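Local atomic coordinates of glycoside hydrolase family 88 protein (Bacteroides vulgatus, PDB entry 4Q88), a protein that is of unproven function but, as a member of glycoside hydrolase family 88, probably hydrolyses glycosidic substrates. Residues N41-Y44 and H45-N48; M49-C52 and A53-N57. One frame throughout, in Å; residues are numbered along the deposited sequence.

Contact 1 of 2, residues N41-Y44 and H45-N48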
loop_
_atom_site.group_PDB
_atom_site.type_symbol
_atom_site.label_atom_id
_atom_site.label_comp_id
_atom_site.label_asym_id
_atom_site.label_seq_id
_atom_site.Cartn_x
_atom_site.Cartn_y
_atom_site.Cartn_z
ATOM N N ASN A 41 -2.518 11.309 -1.444
ATOM C CA ASN A 41 -1.590 11.730 -2.484
ATOM C C ASN A 41 -0.294 10.946 -2.456
ATOM O O ASN A 41 0.241 10.557 -3.499
ATOM C CB ASN A 41 -1.291 13.221 -2.348
ATOM C CG ASN A 41 -2.517 14.073 -2.581
ATOM O OD1 ASN A 41 -3.319 13.787 -3.467
ATOM N ND2 ASN A 41 -2.620 15.181 -1.862
ATOM N N ALA A 42 0.218 10.689 -1.251
ATOM C CA ALA A 42 1.473 10.011 -1.130
ATOM C C ALA A 42 1.412 8.575 -1.666
ATOM O O ALA A 42 2.385 8.095 -2.221
ATOM C CB ALA A 42 1.947 9.980 0.328
ATOM N N VAL A 43 0.275 7.898 -1.490
ATOM C CA VAL A 43 0.123 6.526 -2.064
ATOM C C VAL A 43 0.124 6.614 -3.613
ATOM O O VAL A 43 0.734 5.807 -4.262
ATOM C CB VAL A 43 -1.122 5.803 -1.532
ATOM C CG1 VAL A 43 -1.402 4.500 -2.317
ATOM C CG2 VAL A 43 -0.891 5.493 -0.066
ATOM N N TYR A 44 -0.536 7.625 -4.167
ATOM C CA TYR A 44 -0.514 7.840 -5.612
ATOM C C TYR A 44 0.986 7.934 -6.028
ATOM O O TYR A 44 1.429 7.253 -6.968
ATOM C CB TYR A 44 -1.296 9.059 -6.089
ATOM C CG TYR A 44 -0.811 9.362 -7.504
ATOM C CD1 TYR A 44 -1.213 8.583 -8.581
ATOM C CD2 TYR A 44 0.183 10.317 -7.704
ATOM C CE1 TYR A 44 -0.669 8.793 -9.871
ATOM C CE2 TYR A 44 0.722 10.543 -8.975
ATOM C CZ TYR A 44 0.290 9.783 -10.043
ATOM O OH TYR A 44 0.877 9.946 -11.265
ATOM N N HIS A 45 1.777 8.744 -5.296
ATOM C CA HIS A 45 3.213 8.870 -5.636
ATOM C C HIS A 45 3.963 7.571 -5.548
ATOM O O HIS A 45 4.871 7.377 -6.329
ATOM C CB HIS A 45 3.900 10.016 -4.904
ATOM C CG HIS A 45 3.459 11.336 -5.426
ATOM N ND1 HIS A 45 3.983 11.868 -6.584
ATOM C CD2 HIS A 45 2.427 12.137 -5.074
ATOM C CE1 HIS A 45 3.364 13.000 -6.856
ATOM N NE2 HIS A 45 2.393 13.165 -5.973
ATOM N N THR A 46 3.671 6.679 -4.602
ATOM C CA THR A 46 4.263 5.317 -4.664
ATOM C C THR A 46 3.972 4.588 -5.989
ATOM O O THR A 46 4.858 3.942 -6.564
ATOM C CB THR A 46 3.907 4.420 -3.431
ATOM O OG1 THR A 46 2.532 4.003 -3.431
ATOM C CG2 THR A 46 4.215 5.150 -2.162
ATOM N N GLY A 47 2.767 4.723 -6.513
ATOM C CA GLY A 47 2.444 4.192 -7.818
ATOM C C GLY A 47 3.216 4.841 -8.934
ATOM O O GLY A 47 3.780 4.177 -9.809
ATOM N N ASN A 48 3.285 6.168 -8.892
ATOM C CA ASN A 48 4.055 6.907 -9.904
ATOM C C ASN A 48 5.524 6.513 -9.897
ATOM O O ASN A 48 6.149 6.327 -10.954
ATOM C CB ASN A 48 3.901 8.404 -9.708
ATOM C CG ASN A 48 4.455 9.197 -10.892
ATOM O OD1 ASN A 48 4.141 8.911 -12.036
ATOM N ND2 ASN A 48 5.241 10.188 -10.616
#

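Contact 2 of 2, residues M49-C52 and A53-N57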
loop_
_atom_site.group_PDB
_atom_site.type_symbol
_atom_site.label_atom_id
_atom_site.label_comp_id
_atom_site.label_asym_id
_atom_site.label_seq_id
_atom_site.Cartn_x
_atom_site.Cartn_y
_atom_site.Cartn_z
HETATM N N MSE A 49 6.115 6.337 -8.707
HETATM C CA MSE A 49 7.516 5.935 -8.651
HETATM C C MSE A 49 7.709 4.520 -9.229
HETATM O O MSE A 49 8.771 4.185 -9.842
HETATM C CB MSE A 49 7.991 6.073 -7.172
HETATM C CG MSE A 49 8.072 7.490 -6.580
HETATM SE SE MSE A 49 9.105 8.642 -7.803
HETATM C CE MSE A 49 10.798 7.720 -7.956
ATOM N N GLU A 50 6.722 3.662 -9.018
ATOM C CA GLU A 50 6.723 2.326 -9.652
ATOM C C GLU A 50 6.722 2.438 -11.188
ATOM O O GLU A 50 7.527 1.768 -11.872
ATOM C CB GLU A 50 5.545 1.503 -9.185
ATOM C CG GLU A 50 5.724 0.016 -9.414
ATOM C CD GLU A 50 6.745 -0.608 -8.467
ATOM O OE1 GLU A 50 6.982 -0.082 -7.352
ATOM O OE2 GLU A 50 7.343 -1.656 -8.826
ATOM N N VAL A 51 5.879 3.303 -11.720
ATOM C CA VAL A 51 5.866 3.584 -13.189
ATOM C C VAL A 51 7.209 4.123 -13.673
ATOM O O VAL A 51 7.710 3.697 -14.718
ATOM C CB VAL A 51 4.738 4.536 -13.600
ATOM C CG1 VAL A 51 4.695 4.710 -15.113
ATOM C CG2 VAL A 51 3.417 3.976 -13.133
ATOM N N CYS A 52 7.807 5.017 -12.892
ATOM C CA CYS A 52 9.140 5.531 -13.254
ATOM C C CYS A 52 10.182 4.445 -13.257
ATOM O O CYS A 52 11.081 4.405 -14.149
ATOM C CB CYS A 52 9.593 6.643 -12.350
ATOM S SG CYS A 52 8.613 8.127 -12.506
ATOM N N ALA A 53 10.123 3.531 -12.301
ATOM C CA ALA A 53 11.046 2.398 -12.327
ATOM C C ALA A 53 10.887 1.525 -13.569
ATOM O O ALA A 53 11.841 0.941 -14.077
ATOM C CB ALA A 53 10.872 1.536 -11.064
ATOM N N LEU A 54 9.646 1.333 -14.003
ATOM C CA LEU A 54 9.341 0.443 -15.117
ATOM C C LEU A 54 9.669 1.118 -16.434
ATOM O O LEU A 54 10.046 0.435 -17.378
ATOM C CB LEU A 54 7.861 0.089 -15.154
ATOM C CG LEU A 54 7.402 -0.889 -16.202
ATOM C CD1 LEU A 54 7.883 -2.295 -15.885
ATOM C CD2 LEU A 54 5.881 -0.840 -16.282
ATOM N N THR A 55 9.532 2.430 -16.490
ATOM C CA THR A 55 9.533 3.136 -17.775
ATOM C C THR A 55 10.636 4.165 -17.970
ATOM O O THR A 55 10.925 4.577 -19.099
ATOM C CB THR A 55 8.194 3.893 -18.024
ATOM O OG1 THR A 55 8.070 5.007 -17.122
ATOM C CG2 THR A 55 6.974 2.965 -17.960
ATOM N N GLY A 56 11.207 4.653 -16.894
ATOM C CA GLY A 56 12.163 5.730 -16.968
ATOM C C GLY A 56 11.651 7.067 -17.431
ATOM O O GLY A 56 12.438 7.933 -17.814
ATOM N N ASN A 57 10.347 7.271 -17.371
ATOM C CA ASN A 57 9.732 8.440 -17.954
ATOM C C ASN A 57 10.098 9.687 -17.152
ATOM O O ASN A 57 9.751 9.807 -15.981
ATOM C CB ASN A 57 8.215 8.242 -18.063
ATOM C CG ASN A 57 7.510 9.408 -18.738
ATOM O OD1 ASN A 57 7.561 10.531 -18.267
ATOM N ND2 ASN A 57 6.830 9.133 -19.844
#

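Contact 1 of 2, residues N41-Y44 and H45-N48
Tyr44 and His45 set their rings edge to face on one side of helix 39-55, with Tyr44 CD2 over the centre of the imidazole, the centroids 5.2 Å apart and the planes at 78°. The phenol reaches this place because its CG lies anti to the backbone N (chi1 163°), which carries the ring forward along the helix and past Asn48 CB, 3.9 Å from Tyr44 CZ. Although Tyr44 OH comes to 3.5 Å from Asn48 OD1, both polar ends are held by helix 13-30: the hydroxyl bonds to Asn24 and Gln28, and Asn48 OD1 to Asn24 ND2. His45 ND1 and Asn48 ND2 both bond to Ser64 OG on helix 58-70. On another side of the helix, Thr46 OG1 donates to a lone pair of Val43 O at 2.7 Å, in the carbonyl plane. That oxygen also takes the helical bond from Gly47 N at 3.2 Å, so two donors grip it, while the threonine hydroxyl bonds further to Tyr146 OH. At the edge of the imidazole, His45 CD2 lies 3.1 Å from Asn41 O, which accepts from His45 N. This chemistry implies a buried polar network in which neighbouring helices fix the rotation of the Tyr44, His45 and Asn48 side chains.

Contact 2 of 2, residues M49-C52 and A53-N57
Val51 and Thr55 meet one turn apart at the C-terminal end of helix 39-55, where Val51 O is held by two donors of the same threonine. Thr55 N donates to it at 2.8 Å, nearly in line with the carbonyl but bent at its hydrogen. Thr55 OG1 donates to Val51 O from above the carbonyl plane, also at 2.8 Å. Chi1 of 69° places the hydroxyl between its own N and carbonyl carbon, facing the carbonyl of the preceding turn, while Thr55 CG2 packs 4.0 Å from Val51 CG1. The firm side of the contact lies on residues 49-52. Selenomethionine Met49 packs on Leu61 and Ser64 of helix 58-70 and on helix 103-113; Val51 fits among Ile20 and Asn24 of helix 13-30, Tyr60 and Cys352. Beyond them the packing thins. Ala53 and Gly56 are exposed, and Ala53 CB rests simply on backbone, 3.4 Å from Glu50 O; Leu54, partly exposed, still leans on Leu17 and Ile20. Toward the helix end the bonds become shared: Leu54 N adds a weak bond to Val51 O, and Thr55 N a weak one to Cys52 O at 3.4 Å. Gly56 then leaves the helix with positive phi (66°), its N bonded to Cys52 O at 2.8 Å. Asn57 N donates to Thr55 OG1 at 3.2 Å, closing an ST turn, and Asn57 OD1 caps Tyr60 N. Glycine end, ST turn and N-cap together form a short turn between helices 39-55 and 58-70 of the mainly helical (alpha/alpha)6-barrel expected of glycoside hydrolase family 88.

How the contacts relate
Both contacts are successive portions of helix 39-55, their centres about 12 Å apart. The centre of contact 1 lies about 9 Å from the centre of the chain and that of contact 2 about 17 Å; the first is almost wholly buried, the second has one side at the surface. Helices 13-30, 58-70, 103-113 and 341-358 flank both, but they are met differently: residues 41-48 engage them largely through aromatic rings and a web of side-chain hydrogen bonds, residues 49-54 mostly through nonpolar packing, with Glu50 also on helix 341-358. Each contact has a threonine hydroxyl bonded to a backbone carbonyl, inside a regular helix in contact 1 and at a helix end in contact 2.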